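Local atomic coordinates of apical membrane antigen 1 (Babesia divergens, PDB entry 4APM), a protein that probably acts at the moving junction formed when this parasite invades host cells, the model covering the three domains of its ectodomain. Residues W12-M16 with P333-I337; K18-S24 with E215-M219; S234-E239 with N366-R372; V312-W316 with V328-P333; P221-F227 with A340-T346. All blocks are in the same frame, centred on the assembly; numbering follows the deposited sequence.

Contact 1: W12-M16 with P333-I337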
# COMPACT_ATOMS: atom_id res chain seq x y z
N TRP A 12 -15.28 -7.52 11.88
CA TRP A 12 -14.05 -7.20 11.15
C TRP A 12 -13.48 -5.84 11.49
O TRP A 12 -12.33 -5.52 11.14
CB TRP A 12 -14.29 -7.31 9.65
CG TRP A 12 -14.23 -8.72 9.13
CD1 TRP A 12 -15.29 -9.56 8.78
CD2 TRP A 12 -13.02 -9.50 8.83
NE1 TRP A 12 -14.83 -10.76 8.31
CE2 TRP A 12 -13.48 -10.79 8.33
CE3 TRP A 12 -11.66 -9.25 8.92
CZ2 TRP A 12 -12.59 -11.78 7.95
CZ3 TRP A 12 -10.77 -10.27 8.56
CH2 TRP A 12 -11.23 -11.51 8.09
N GLY A 13 -14.26 -5.03 12.21
CA GLY A 13 -14.00 -3.60 12.33
C GLY A 13 -12.62 -3.24 12.86
O GLY A 13 -12.00 -2.30 12.40
N ARG A 14 -12.14 -4.00 13.83
CA ARG A 14 -10.84 -3.69 14.41
C ARG A 14 -9.72 -3.99 13.42
O ARG A 14 -8.84 -3.15 13.19
CB ARG A 14 -10.61 -4.43 15.72
CG ARG A 14 -9.56 -3.76 16.58
CD ARG A 14 -9.51 -4.34 17.99
NE ARG A 14 -8.27 -5.10 18.21
CZ ARG A 14 -8.19 -6.43 18.20
NH1 ARG A 14 -9.29 -7.16 18.03
NH2 ARG A 14 -7.02 -7.02 18.40
N TYR A 15 -9.78 -5.17 12.79
CA TYR A 15 -8.75 -5.62 11.87
C TYR A 15 -8.71 -4.76 10.60
O TYR A 15 -7.65 -4.59 9.99
CB TYR A 15 -8.97 -7.10 11.50
CG TYR A 15 -7.83 -7.70 10.68
CD1 TYR A 15 -6.65 -8.16 11.31
CD2 TYR A 15 -7.93 -7.83 9.30
CE1 TYR A 15 -5.60 -8.70 10.56
CE2 TYR A 15 -6.91 -8.41 8.55
CZ TYR A 15 -5.74 -8.82 9.17
OH TYR A 15 -4.71 -9.33 8.39
N MET A 16 -9.88 -4.32 10.16
CA MET A 16 -10.04 -3.75 8.82
C MET A 16 -9.87 -2.24 8.81
O MET A 16 -9.87 -1.63 7.75
CB MET A 16 -11.40 -4.12 8.23
CG MET A 16 -11.52 -5.56 7.75
SD MET A 16 -10.16 -6.08 6.67
CE MET A 16 -10.60 -5.26 5.14
N PRO A 333 -12.50 -1.70 1.45
CA PRO A 333 -12.89 -2.99 2.02
C PRO A 333 -13.19 -2.86 3.51
O PRO A 333 -12.57 -2.03 4.20
CB PRO A 333 -11.64 -3.85 1.83
CG PRO A 333 -10.79 -3.12 0.83
CD PRO A 333 -11.10 -1.67 1.02
N ASN A 334 -14.12 -3.67 4.01
CA ASN A 334 -14.39 -3.74 5.45
C ASN A 334 -14.57 -5.18 5.97
O ASN A 334 -14.90 -5.39 7.14
CB ASN A 334 -15.57 -2.83 5.88
CG ASN A 334 -16.92 -3.31 5.34
OD1 ASN A 334 -17.11 -4.49 5.08
ND2 ASN A 334 -17.86 -2.37 5.18
N CYS A 335 -14.27 -6.16 5.11
CA CYS A 335 -14.08 -7.56 5.54
C CYS A 335 -13.28 -8.35 4.50
O CYS A 335 -13.03 -7.87 3.38
CB CYS A 335 -15.43 -8.22 5.75
SG CYS A 335 -16.39 -8.21 4.22
N LEU A 336 -12.91 -9.57 4.87
CA LEU A 336 -12.16 -10.46 3.98
C LEU A 336 -12.94 -11.77 3.80
O LEU A 336 -13.70 -12.16 4.68
CB LEU A 336 -10.76 -10.74 4.56
CG LEU A 336 -9.82 -9.57 4.89
CD1 LEU A 336 -8.49 -10.10 5.42
CD2 LEU A 336 -9.59 -8.66 3.69
N ILE A 337 -12.78 -12.40 2.64
CA ILE A 337 -13.28 -13.74 2.35
C ILE A 337 -12.06 -14.66 2.27
O ILE A 337 -11.06 -14.30 1.64
CB ILE A 337 -13.97 -13.75 0.98
CG1 ILE A 337 -15.22 -12.88 0.99
CG2 ILE A 337 -14.25 -15.17 0.49
CD1 ILE A 337 -15.00 -11.51 0.38
O HOH W 1 -11.68 -0.55 6.19

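Contact 2: K18-S24 with E215-M219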
# COMPACT_ATOMS: atom_id res chain seq x y z
N LYS A 18 -7.30 -0.39 9.30
CA LYS A 18 -6.11 0.03 8.55
C LYS A 18 -6.38 0.16 7.03
O LYS A 18 -5.73 0.97 6.34
CB LYS A 18 -4.94 -0.92 8.85
CG LYS A 18 -5.11 -2.35 8.35
CD LYS A 18 -3.89 -3.21 8.72
CE LYS A 18 -3.99 -3.77 10.15
NZ LYS A 18 -5.12 -4.77 10.25
N PHE A 19 -7.35 -0.59 6.51
CA PHE A 19 -7.51 -0.70 5.06
C PHE A 19 -8.27 0.51 4.53
O PHE A 19 -8.32 0.78 3.32
CB PHE A 19 -8.18 -2.04 4.71
CG PHE A 19 -7.28 -3.23 4.92
CD1 PHE A 19 -6.32 -3.57 3.96
CD2 PHE A 19 -7.28 -3.92 6.14
CE1 PHE A 19 -5.38 -4.58 4.21
CE2 PHE A 19 -6.38 -4.97 6.37
CZ PHE A 19 -5.43 -5.30 5.40
N ASP A 20 -8.84 1.28 5.45
CA ASP A 20 -9.47 2.52 5.10
C ASP A 20 -8.38 3.59 4.99
O ASP A 20 -8.11 4.35 5.94
CB ASP A 20 -10.53 2.89 6.14
CG ASP A 20 -11.39 4.08 5.72
OD1 ASP A 20 -11.04 4.79 4.75
OD2 ASP A 20 -12.41 4.29 6.39
N LEU A 21 -7.73 3.60 3.82
CA LEU A 21 -6.57 4.45 3.57
C LEU A 21 -6.85 5.97 3.61
O LEU A 21 -5.94 6.76 3.91
CB LEU A 21 -5.89 4.02 2.25
CG LEU A 21 -5.06 2.72 2.43
CD1 LEU A 21 -4.71 2.09 1.09
CD2 LEU A 21 -3.77 3.02 3.19
N ALA A 22 -8.11 6.39 3.37
CA ALA A 22 -8.51 7.79 3.61
C ALA A 22 -8.26 8.19 5.08
O ALA A 22 -7.86 9.32 5.36
CB ALA A 22 -9.98 8.04 3.23
N LYS A 23 -8.51 7.27 6.01
CA LYS A 23 -8.23 7.52 7.44
C LYS A 23 -6.79 7.22 7.86
O LYS A 23 -6.20 8.01 8.56
CB LYS A 23 -9.15 6.73 8.36
CG LYS A 23 -10.63 6.94 8.16
CD LYS A 23 -11.35 6.37 9.38
CE LYS A 23 -12.77 5.94 9.07
NZ LYS A 23 -13.66 7.08 8.71
N SER A 24 -6.29 6.01 7.55
CA SER A 24 -4.98 5.58 8.06
C SER A 24 -3.80 6.28 7.37
O SER A 24 -2.76 6.50 8.00
CB SER A 24 -4.83 4.09 7.92
OG SER A 24 -4.95 3.72 6.56
N GLU A 215 1.32 -1.04 12.74
CA GLU A 215 0.05 -1.64 13.20
C GLU A 215 -1.17 -0.92 12.59
O GLU A 215 -2.26 -1.48 12.54
CB GLU A 215 -0.02 -1.60 14.73
CG GLU A 215 1.28 -1.96 15.44
CD GLU A 215 1.53 -1.12 16.69
OE1 GLU A 215 0.57 -0.89 17.46
OE2 GLU A 215 2.66 -0.64 16.88
N ASN A 216 -0.99 0.33 12.17
CA ASN A 216 -2.12 1.20 11.79
C ASN A 216 -2.33 1.29 10.27
O ASN A 216 -3.33 1.82 9.81
CB ASN A 216 -1.91 2.61 12.36
CG ASN A 216 -2.23 2.70 13.85
OD1 ASN A 216 -2.92 1.84 14.39
ND2 ASN A 216 -1.76 3.75 14.49
N CYS A 217 -1.34 0.83 9.52
CA CYS A 217 -1.31 0.95 8.05
C CYS A 217 -1.32 -0.47 7.50
O CYS A 217 -0.74 -1.37 8.11
CB CYS A 217 -0.02 1.65 7.63
SG CYS A 217 0.10 3.40 8.03
N PRO A 218 -1.93 -0.69 6.32
CA PRO A 218 -1.93 -2.04 5.74
C PRO A 218 -0.63 -2.34 4.99
O PRO A 218 -0.62 -2.33 3.77
CB PRO A 218 -3.10 -1.96 4.74
CG PRO A 218 -3.06 -0.54 4.27
CD PRO A 218 -2.74 0.25 5.51
N MET A 219 0.44 -2.67 5.72
CA MET A 219 1.77 -2.80 5.12
C MET A 219 2.00 -4.14 4.44
O MET A 219 2.92 -4.26 3.63
CB MET A 219 2.87 -2.55 6.17
CG MET A 219 2.75 -1.20 6.88
SD MET A 219 2.63 0.21 5.73
CE MET A 219 4.11 -0.02 4.77

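Contact 3: S234-E239 with N366-R372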
# COMPACT_ATOMS: atom_id res chain seq x y z
N SER A 234 -23.06 -11.61 5.52
CA SER A 234 -21.92 -12.28 4.93
C SER A 234 -20.89 -11.25 4.46
O SER A 234 -21.18 -10.06 4.37
CB SER A 234 -22.38 -13.14 3.75
OG SER A 234 -23.07 -14.28 4.20
N CYS A 235 -19.69 -11.72 4.14
CA CYS A 235 -18.71 -10.88 3.49
C CYS A 235 -18.74 -11.17 1.99
O CYS A 235 -18.55 -12.32 1.56
CB CYS A 235 -17.31 -11.13 4.09
SG CYS A 235 -16.01 -10.06 3.39
N VAL A 236 -19.05 -10.13 1.20
CA VAL A 236 -19.15 -10.29 -0.25
C VAL A 236 -17.95 -9.65 -0.99
O VAL A 236 -17.63 -8.49 -0.77
CB VAL A 236 -20.48 -9.69 -0.81
CG1 VAL A 236 -20.60 -9.90 -2.31
CG2 VAL A 236 -21.69 -10.30 -0.10
N ALA A 237 -17.29 -10.43 -1.85
CA ALA A 237 -16.19 -9.96 -2.67
C ALA A 237 -16.56 -8.66 -3.39
O ALA A 237 -17.65 -8.55 -3.97
CB ALA A 237 -15.78 -11.02 -3.68
N ILE A 238 -15.64 -7.69 -3.35
CA ILE A 238 -15.84 -6.39 -4.00
C ILE A 238 -15.56 -6.50 -5.50
O ILE A 238 -14.54 -7.08 -5.92
CB ILE A 238 -14.93 -5.30 -3.37
CG1 ILE A 238 -15.48 -4.87 -2.04
CG2 ILE A 238 -14.81 -4.08 -4.27
CD1 ILE A 238 -14.44 -4.23 -1.15
N GLU A 239 -16.44 -5.91 -6.32
CA GLU A 239 -16.31 -5.96 -7.78
C GLU A 239 -15.08 -5.19 -8.26
O GLU A 239 -14.66 -4.20 -7.65
CB GLU A 239 -17.56 -5.40 -8.45
CG GLU A 239 -17.82 -3.95 -8.09
CD GLU A 239 -18.87 -3.29 -8.97
OE1 GLU A 239 -19.41 -3.96 -9.89
OE2 GLU A 239 -19.14 -2.09 -8.74
N ASN A 366 -19.12 -15.90 7.05
CA ASN A 366 -19.36 -16.51 5.74
C ASN A 366 -19.02 -15.54 4.56
O ASN A 366 -19.45 -14.39 4.56
CB ASN A 366 -20.81 -17.00 5.64
CG ASN A 366 -21.15 -17.57 4.27
OD1 ASN A 366 -20.69 -18.66 3.92
ND2 ASN A 366 -21.88 -16.81 3.47
N GLY A 367 -18.25 -16.02 3.58
CA GLY A 367 -17.84 -15.16 2.46
C GLY A 367 -18.30 -15.65 1.10
O GLY A 367 -18.33 -16.86 0.84
N TYR A 368 -18.66 -14.71 0.22
CA TYR A 368 -18.77 -15.00 -1.22
C TYR A 368 -17.49 -14.64 -1.94
O TYR A 368 -17.06 -13.49 -1.86
CB TYR A 368 -19.95 -14.27 -1.84
CG TYR A 368 -21.26 -14.73 -1.29
CD1 TYR A 368 -21.63 -14.43 0.03
CD2 TYR A 368 -22.09 -15.58 -2.03
CE1 TYR A 368 -22.81 -14.90 0.57
CE2 TYR A 368 -23.28 -16.04 -1.50
CZ TYR A 368 -23.64 -15.70 -0.20
OH TYR A 368 -24.82 -16.18 0.34
N ILE A 369 -16.87 -15.61 -2.61
CA ILE A 369 -15.64 -15.36 -3.36
C ILE A 369 -15.83 -14.48 -4.62
O ILE A 369 -14.93 -13.72 -4.98
CB ILE A 369 -14.89 -16.66 -3.74
CG1 ILE A 369 -15.72 -17.54 -4.67
CG2 ILE A 369 -14.42 -17.41 -2.50
CD1 ILE A 369 -14.92 -18.64 -5.33
N GLU A 370 -16.97 -14.62 -5.29
CA GLU A 370 -17.24 -13.87 -6.53
C GLU A 370 -18.02 -12.61 -6.22
O GLU A 370 -18.97 -12.63 -5.45
CB GLU A 370 -18.04 -14.72 -7.53
CG GLU A 370 -17.23 -15.66 -8.40
CD GLU A 370 -16.38 -14.94 -9.43
OE1 GLU A 370 -16.94 -14.14 -10.22
OE2 GLU A 370 -15.15 -15.17 -9.45
N PRO A 371 -17.63 -11.50 -6.86
CA PRO A 371 -18.40 -10.26 -6.84
C PRO A 371 -19.84 -10.43 -7.30
O PRO A 371 -20.20 -11.47 -7.84
CB PRO A 371 -17.65 -9.38 -7.84
CG PRO A 371 -16.24 -9.87 -7.78
CD PRO A 371 -16.37 -11.36 -7.60
N ARG A 372 -20.64 -9.39 -7.15
CA ARG A 372 -21.90 -9.31 -7.87
C ARG A 372 -22.05 -7.96 -8.59
O ARG A 372 -22.76 -7.07 -8.10
CB ARG A 372 -23.07 -9.57 -6.92
CG ARG A 372 -22.69 -10.30 -5.64
CD ARG A 372 -23.70 -11.38 -5.31
NE ARG A 372 -24.05 -11.38 -3.89
CZ ARG A 372 -24.89 -12.24 -3.33
NH1 ARG A 372 -25.47 -13.17 -4.07
NH2 ARG A 372 -25.15 -12.17 -2.03

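Contact 4: V312-W316 with V328-P333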
# COMPACT_ATOMS: atom_id res chain seq x y z
N VAL A 312 -8.15 8.91 -1.64
CA VAL A 312 -9.19 8.24 -2.42
C VAL A 312 -8.63 7.85 -3.77
O VAL A 312 -7.98 8.66 -4.41
CB VAL A 312 -10.42 9.16 -2.64
CG1 VAL A 312 -11.41 8.53 -3.61
CG2 VAL A 312 -11.10 9.47 -1.31
N GLY A 313 -8.84 6.60 -4.16
CA GLY A 313 -8.26 6.05 -5.38
C GLY A 313 -8.40 4.54 -5.46
O GLY A 313 -9.01 3.90 -4.59
N MET A 314 -7.89 3.94 -6.52
CA MET A 314 -7.92 2.48 -6.57
C MET A 314 -6.74 1.92 -5.79
O MET A 314 -5.71 1.62 -6.38
CB MET A 314 -7.86 2.01 -8.00
CG MET A 314 -8.85 2.74 -8.88
SD MET A 314 -8.96 1.96 -10.50
CE MET A 314 -9.93 3.20 -11.35
N ASN A 315 -6.94 1.73 -4.49
CA ASN A 315 -5.86 1.51 -3.52
C ASN A 315 -5.59 0.05 -3.09
O ASN A 315 -4.75 -0.19 -2.23
CB ASN A 315 -6.11 2.34 -2.25
CG ASN A 315 -6.18 3.84 -2.53
OD1 ASN A 315 -5.53 4.34 -3.46
ND2 ASN A 315 -6.91 4.58 -1.67
N TRP A 316 -6.37 -0.88 -3.62
CA TRP A 316 -6.39 -2.27 -3.14
C TRP A 316 -6.57 -3.15 -4.33
O TRP A 316 -7.17 -2.73 -5.35
CB TRP A 316 -7.56 -2.52 -2.17
CG TRP A 316 -7.84 -1.42 -1.15
CD1 TRP A 316 -7.41 -1.37 0.17
CD2 TRP A 316 -8.69 -0.23 -1.33
NE1 TRP A 316 -7.91 -0.23 0.80
CE2 TRP A 316 -8.67 0.49 -0.05
CE3 TRP A 316 -9.39 0.32 -2.40
CZ2 TRP A 316 -9.37 1.66 0.15
CZ3 TRP A 316 -10.11 1.52 -2.18
CH2 TRP A 316 -10.10 2.16 -0.94
N VAL A 328 -8.18 -5.02 -9.62
CA VAL A 328 -8.07 -3.80 -8.87
C VAL A 328 -9.42 -3.16 -8.54
O VAL A 328 -10.37 -3.27 -9.33
CB VAL A 328 -6.90 -2.86 -9.30
CG1 VAL A 328 -6.07 -3.45 -10.43
CG2 VAL A 328 -7.32 -1.41 -9.49
N ILE A 329 -9.55 -2.73 -7.29
CA ILE A 329 -10.82 -2.26 -6.75
C ILE A 329 -10.72 -0.84 -6.19
O ILE A 329 -9.65 -0.36 -5.87
CB ILE A 329 -11.39 -3.20 -5.66
CG1 ILE A 329 -10.42 -3.31 -4.47
CG2 ILE A 329 -11.76 -4.56 -6.27
CD1 ILE A 329 -10.97 -4.06 -3.27
N GLU A 330 -11.86 -0.18 -6.08
CA GLU A 330 -11.86 1.20 -5.68
C GLU A 330 -12.81 1.50 -4.53
O GLU A 330 -12.91 2.65 -4.12
CB GLU A 330 -12.13 2.13 -6.87
CG GLU A 330 -13.57 2.13 -7.37
CD GLU A 330 -13.69 2.85 -8.71
OE1 GLU A 330 -12.86 3.74 -9.00
OE2 GLU A 330 -14.58 2.48 -9.49
N GLU A 331 -13.48 0.48 -4.03
CA GLU A 331 -14.32 0.63 -2.85
C GLU A 331 -13.52 0.21 -1.63
O GLU A 331 -12.69 -0.71 -1.70
CB GLU A 331 -15.59 -0.23 -2.97
CG GLU A 331 -16.48 0.12 -4.16
CD GLU A 331 -17.60 -0.91 -4.37
OE1 GLU A 331 -17.99 -1.60 -3.39
OE2 GLU A 331 -18.07 -1.03 -5.53
N THR A 332 -13.82 0.84 -0.50
CA THR A 332 -13.09 0.58 0.73
C THR A 332 -13.48 -0.80 1.27
O THR A 332 -14.65 -1.07 1.45
CB THR A 332 -13.38 1.67 1.78
OG1 THR A 332 -12.93 2.93 1.28
CG2 THR A 332 -12.65 1.37 3.07
N PRO A 333 -12.50 -1.70 1.45
CA PRO A 333 -12.89 -2.99 2.02
C PRO A 333 -13.19 -2.86 3.51
O PRO A 333 -12.57 -2.03 4.20
CB PRO A 333 -11.64 -3.85 1.83
CG PRO A 333 -10.79 -3.12 0.83
CD PRO A 333 -11.10 -1.67 1.02
O HOH W 2 -10.94 4.86 -3.05

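Contact 5: P221-F227 with A340-T346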
# COMPACT_ATOMS: atom_id res chain seq x y z
N PRO A 221 0.53 -7.68 2.25
CA PRO A 221 -0.48 -8.53 1.62
C PRO A 221 -1.07 -9.52 2.66
O PRO A 221 -0.32 -10.06 3.49
CB PRO A 221 0.33 -9.28 0.55
CG PRO A 221 1.48 -8.38 0.25
CD PRO A 221 1.84 -7.78 1.58
N VAL A 222 -2.38 -9.72 2.64
CA VAL A 222 -2.98 -10.78 3.44
C VAL A 222 -3.16 -12.04 2.59
O VAL A 222 -3.88 -12.04 1.55
CB VAL A 222 -4.31 -10.34 4.07
CG1 VAL A 222 -4.82 -11.40 5.03
CG2 VAL A 222 -4.13 -8.99 4.79
N LYS A 223 -2.44 -13.10 2.99
CA LYS A 223 -2.43 -14.38 2.26
C LYS A 223 -3.79 -15.04 2.39
O LYS A 223 -4.47 -14.85 3.39
CB LYS A 223 -1.35 -15.31 2.83
CG LYS A 223 -1.15 -16.59 2.04
CD LYS A 223 0.12 -17.33 2.45
CE LYS A 223 0.28 -17.40 3.96
NZ LYS A 223 1.36 -18.34 4.37
N ASP A 224 -4.21 -15.73 1.33
CA ASP A 224 -5.47 -16.49 1.30
C ASP A 224 -6.71 -15.63 1.49
O ASP A 224 -7.70 -16.08 2.08
CB ASP A 224 -5.46 -17.63 2.33
CG ASP A 224 -4.32 -18.59 2.11
OD1 ASP A 224 -4.08 -19.02 0.96
OD2 ASP A 224 -3.62 -18.88 3.08
N ALA A 225 -6.65 -14.39 1.01
CA ALA A 225 -7.72 -13.40 1.28
C ALA A 225 -8.18 -12.69 0.04
O ALA A 225 -7.37 -12.33 -0.83
CB ALA A 225 -7.27 -12.38 2.32
N ILE A 226 -9.48 -12.44 -0.01
CA ILE A 226 -10.10 -11.61 -1.01
C ILE A 226 -10.81 -10.49 -0.24
O ILE A 226 -11.46 -10.75 0.78
CB ILE A 226 -11.19 -12.37 -1.77
CG1 ILE A 226 -10.60 -13.53 -2.56
CG2 ILE A 226 -12.02 -11.43 -2.65
CD1 ILE A 226 -11.66 -14.49 -3.07
N PHE A 227 -10.64 -9.25 -0.70
CA PHE A 227 -11.30 -8.08 -0.09
C PHE A 227 -12.81 -8.10 -0.32
O PHE A 227 -13.26 -8.33 -1.44
CB PHE A 227 -10.75 -6.79 -0.72
CG PHE A 227 -9.37 -6.44 -0.28
CD1 PHE A 227 -9.07 -6.28 1.06
CD2 PHE A 227 -8.38 -6.18 -1.23
CE1 PHE A 227 -7.81 -5.91 1.47
CE2 PHE A 227 -7.12 -5.78 -0.82
CZ PHE A 227 -6.83 -5.65 0.54
N ALA A 340 -7.86 -19.86 -0.71
CA ALA A 340 -6.46 -20.28 -0.87
C ALA A 340 -5.86 -19.75 -2.15
O ALA A 340 -6.48 -19.83 -3.20
CB ALA A 340 -6.36 -21.81 -0.84
N GLY A 341 -4.62 -19.26 -2.06
CA GLY A 341 -3.90 -18.74 -3.21
C GLY A 341 -4.17 -17.29 -3.57
O GLY A 341 -3.49 -16.71 -4.43
N SER A 342 -5.17 -16.68 -2.93
CA SER A 342 -5.45 -15.27 -3.20
C SER A 342 -4.71 -14.30 -2.26
O SER A 342 -4.58 -14.56 -1.05
CB SER A 342 -6.96 -15.00 -3.14
OG SER A 342 -7.19 -13.60 -2.98
N PHE A 343 -4.26 -13.16 -2.81
CA PHE A 343 -3.54 -12.17 -1.99
C PHE A 343 -4.22 -10.81 -2.01
O PHE A 343 -4.50 -10.27 -3.07
CB PHE A 343 -2.10 -12.05 -2.45
CG PHE A 343 -1.24 -13.24 -2.11
CD1 PHE A 343 -1.24 -14.38 -2.94
CD2 PHE A 343 -0.46 -13.25 -0.95
CE1 PHE A 343 -0.46 -15.49 -2.63
CE2 PHE A 343 0.33 -14.35 -0.65
CZ PHE A 343 0.35 -15.46 -1.49
N ALA A 344 -4.52 -10.27 -0.83
CA ALA A 344 -5.23 -9.00 -0.76
C ALA A 344 -4.16 -7.95 -0.54
O ALA A 344 -3.52 -7.92 0.51
CB ALA A 344 -6.22 -9.00 0.41
N MET A 345 -3.93 -7.12 -1.55
CA MET A 345 -2.81 -6.19 -1.56
C MET A 345 -3.27 -4.73 -1.55
O MET A 345 -4.39 -4.43 -1.98
CB MET A 345 -1.95 -6.48 -2.78
CG MET A 345 -1.52 -7.96 -2.79
SD MET A 345 -0.62 -8.30 -4.28
CE MET A 345 1.00 -7.64 -3.85
N THR A 346 -2.41 -3.82 -1.06
CA THR A 346 -2.76 -2.40 -1.08
C THR A 346 -1.62 -1.57 -1.69
O THR A 346 -0.47 -2.05 -1.79
CB THR A 346 -3.12 -1.84 0.31
OG1 THR A 346 -1.93 -1.51 1.01
CG2 THR A 346 -3.95 -2.82 1.15

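Contact 1: W12-M16 with P333-I337
A disulfide-linked outer strand with a classic beta bulge forms the floor here: N334 and C335 both face G228 on strand 225-231, and the last turn of helix 8-16 lies across the strand at 95°, the short axes 8.9 Å apart. W12 and M16 share the work. The W12 indole lies against the strand so that C335 CB sits over its five-membered ring, 3.6 Å from the centroid, a CH-pi contact; W12 CH2 meets L336 CB at 3.6 Å, while NE1 is taken up by T365. C335 itself is bonded to C235, so the tryptophan packs on one end of a disulfide that spans strand 225-231. One turn on, M16 reaches between P333, just before the strand, and L336 on it: M16 CE is 3.7 Å from P333 CB and 3.8 Å from L336 CD2. Y15 adds a lighter touch, Y15 CE2 to L336 CD1 at 3.9 Å. Beside M16, a single water links the two backbones, donating to M16 O and to P333 O, each at 2.6 Å.

Contact 2: K18-S24 with E215-M219
P218 lays its ring against the corner where K18 and F19 lead toward helix 21-24, and it gives up more surface than any other residue of the pair. P218 CD lies 3.2 Å from K18 O, P218 CB touches F19 CE1 at 3.5 Å, and L21 CD2 closes in on P218 CD at 3.8 Å, so the proline is held from several directions by backbone and apolar side chains. The other focus is N216 O, the carbonyl at the end of helix 213-216. K18 CB and S24 CB both approach this N216 O at 3.3 Å; K18 CA, at 3.5 Å from it, makes a CA-H...O contact. The long arm of K18 starts toward the second segment and then turns off, because NZ bonds to Y15 O and forms a cation-pi contact with the Y15 ring. Within 18-24 the loop is closed on itself: S24 OG donates to K18 O at 2.9 Å, and D20, in the N-cap position, receives S24 N at D20 O, also at 2.9 Å. Each segment has an inverse gamma turn, centred on D20 and on P218; of the two, P218 alone lies in the interface. C217, linked to C51, stands between helix and proline, a placing consistent with the disulfide that closes domain I in AMA1 proteins, just where the chain leaves it for domain II.

Contact 3: S234-E239 with N366-R372
Two short strands run side by side in the same direction, the end-to-end vectors of their segments 31° apart, and the register is plain: C235 pairs with G367 (CA to CA 4.5 Å) and V236 with Y368 (CA to CA 4.8 Å). Three backbone bonds zigzag across the gap. C235 N donates to N366 O at 2.7 Å, Y368 N to C235 O at 2.7 Å, and A237 N to Y368 O at 3.1 Å; G367 CA also lies 3.1 Å from C235 O. Ahead of the first of these, N366 ND2 gives a side-chain bond to S234 OG at 2.9 Å. V236 and Y368 share one face of the sheet, CG2 of V236 being 4.1 Å from CD1 of Y368, and S234 CB meets the edge of the tyrosine ring. R372 CG comes to 4.0 Å from V236 CG1 while its guanidinium reaches E385 in a salt bridge. After an outward bulge at I369-E370, P371 comes back in beside A237: P371 CA to A237 O is 3.4 Å, and A237 CB to P371 CD is 4.0 Å. C235 points to the other face and is disulfide-bonded to C335. This is the one parallel join of a mixed, otherwise antiparallel sheet, linking strands 335-339, 225-231 and 234-237, probably of domain II, to strand 367-368 and, beyond it, 387-389, 410-416 and 400-406, probably of domain III.

Contact 4: V312-W316 with V328-P333
One direct hydrogen bond and one water join these segments: I329 N donates to W316 O at 3.1 Å, nearly straight at 176°, and a water accepts from G313 N at 2.9 Å and donates to E330 O at 3.1 Å. M314, the centre of an inverse gamma turn, adds a CA-H...O contact, M314 CA to I329 O at 3.4 Å. Two CH-pi contacts come next. The W316 indole is roofed by the chain leaving the strand: P333 CD stands over its five-membered ring, 3.5 Å from the centroid, and T332 CA over the six-membered ring, 4.2 Å from the centroid, with E331 O on that face too. Aliphatic contacts fill in beside them, W316 CB to I329 CG1 and M314 CB to V328 CG2, both 3.8 Å. Together these close the open end of the beta hairpin made by strands 316-320 and 325-329. In the fold, W316 is a hub: NE1 bonds to F19 O, L21 of helix 21-24 lies against it, and its ring meets F227 of strand 225-231 edge-to-face. M314 and V328 both touch F242 of strand 242-245, the neighbour of strand 325-329 in the same four-stranded sheet.

Contact 5: P221-F227 with A340-T346
Two sheets meet at a corner here: strand 342-346 pairs antiparallel with V222, then crosses strand 225-227 at 46°, because segment 221-227 swings round in a type II turn from V222 to A225. The central bump is A344. Its methyl drops into a hollow lined by V222, A225 and F227, with A344 CB 4.3 Å from V222 CB, 4.0 Å from A225 CB and 3.5 Å from the centroid of the F227 ring, squarely over the face of that ring, whose edge meets M345 O, 3.3 Å from F227 CE2. On the other side of the strand P221 is the bump, set between neighbours: P221 CB lies 4.0 Å from M345 CG and 4.3 Å from F343 CD2. Two bonds pin the pairing, V222 N to A344 O and A344 N to V222 O, each 3.0 Å. At the far end D224, with positive phi in the turn's third position, tucks its carboxylate over the A340-G341 corner; D224 OD1 accepts from G341 N at 3.1 Å, and OD2 bonds to S408. S342 fits against the bend, taking A225 N on S342 O at 2.9 Å and donating from S342 OG to A225 O at a short 2.5 Å.

From the N terminus, residues 12-16 open contact 1 and 18-24 open contact 2, whose loop closes at 215-219, nested inside that of contact 1 and in series with contacts 3, 4 and 5. Contact 5 then opens at 221-227 and contact 3 at 234-239. Contact 4 closes early, 312-316 on 328-333, inside the loops of contacts 1, 3 and 5. Closure follows at 333-337, 340-346 and 366-372, so contacts 1, 5 and 3 cross one another. Contact 1 sets helix 8-16 on the mixed sheet, contact 2 ties 18-24 to the end of helix 213-216, contact 3 joins strands within the mixed sheet, contact 4 closes a hairpin of the four-stranded sheet, and contact 5 joins the two sheets.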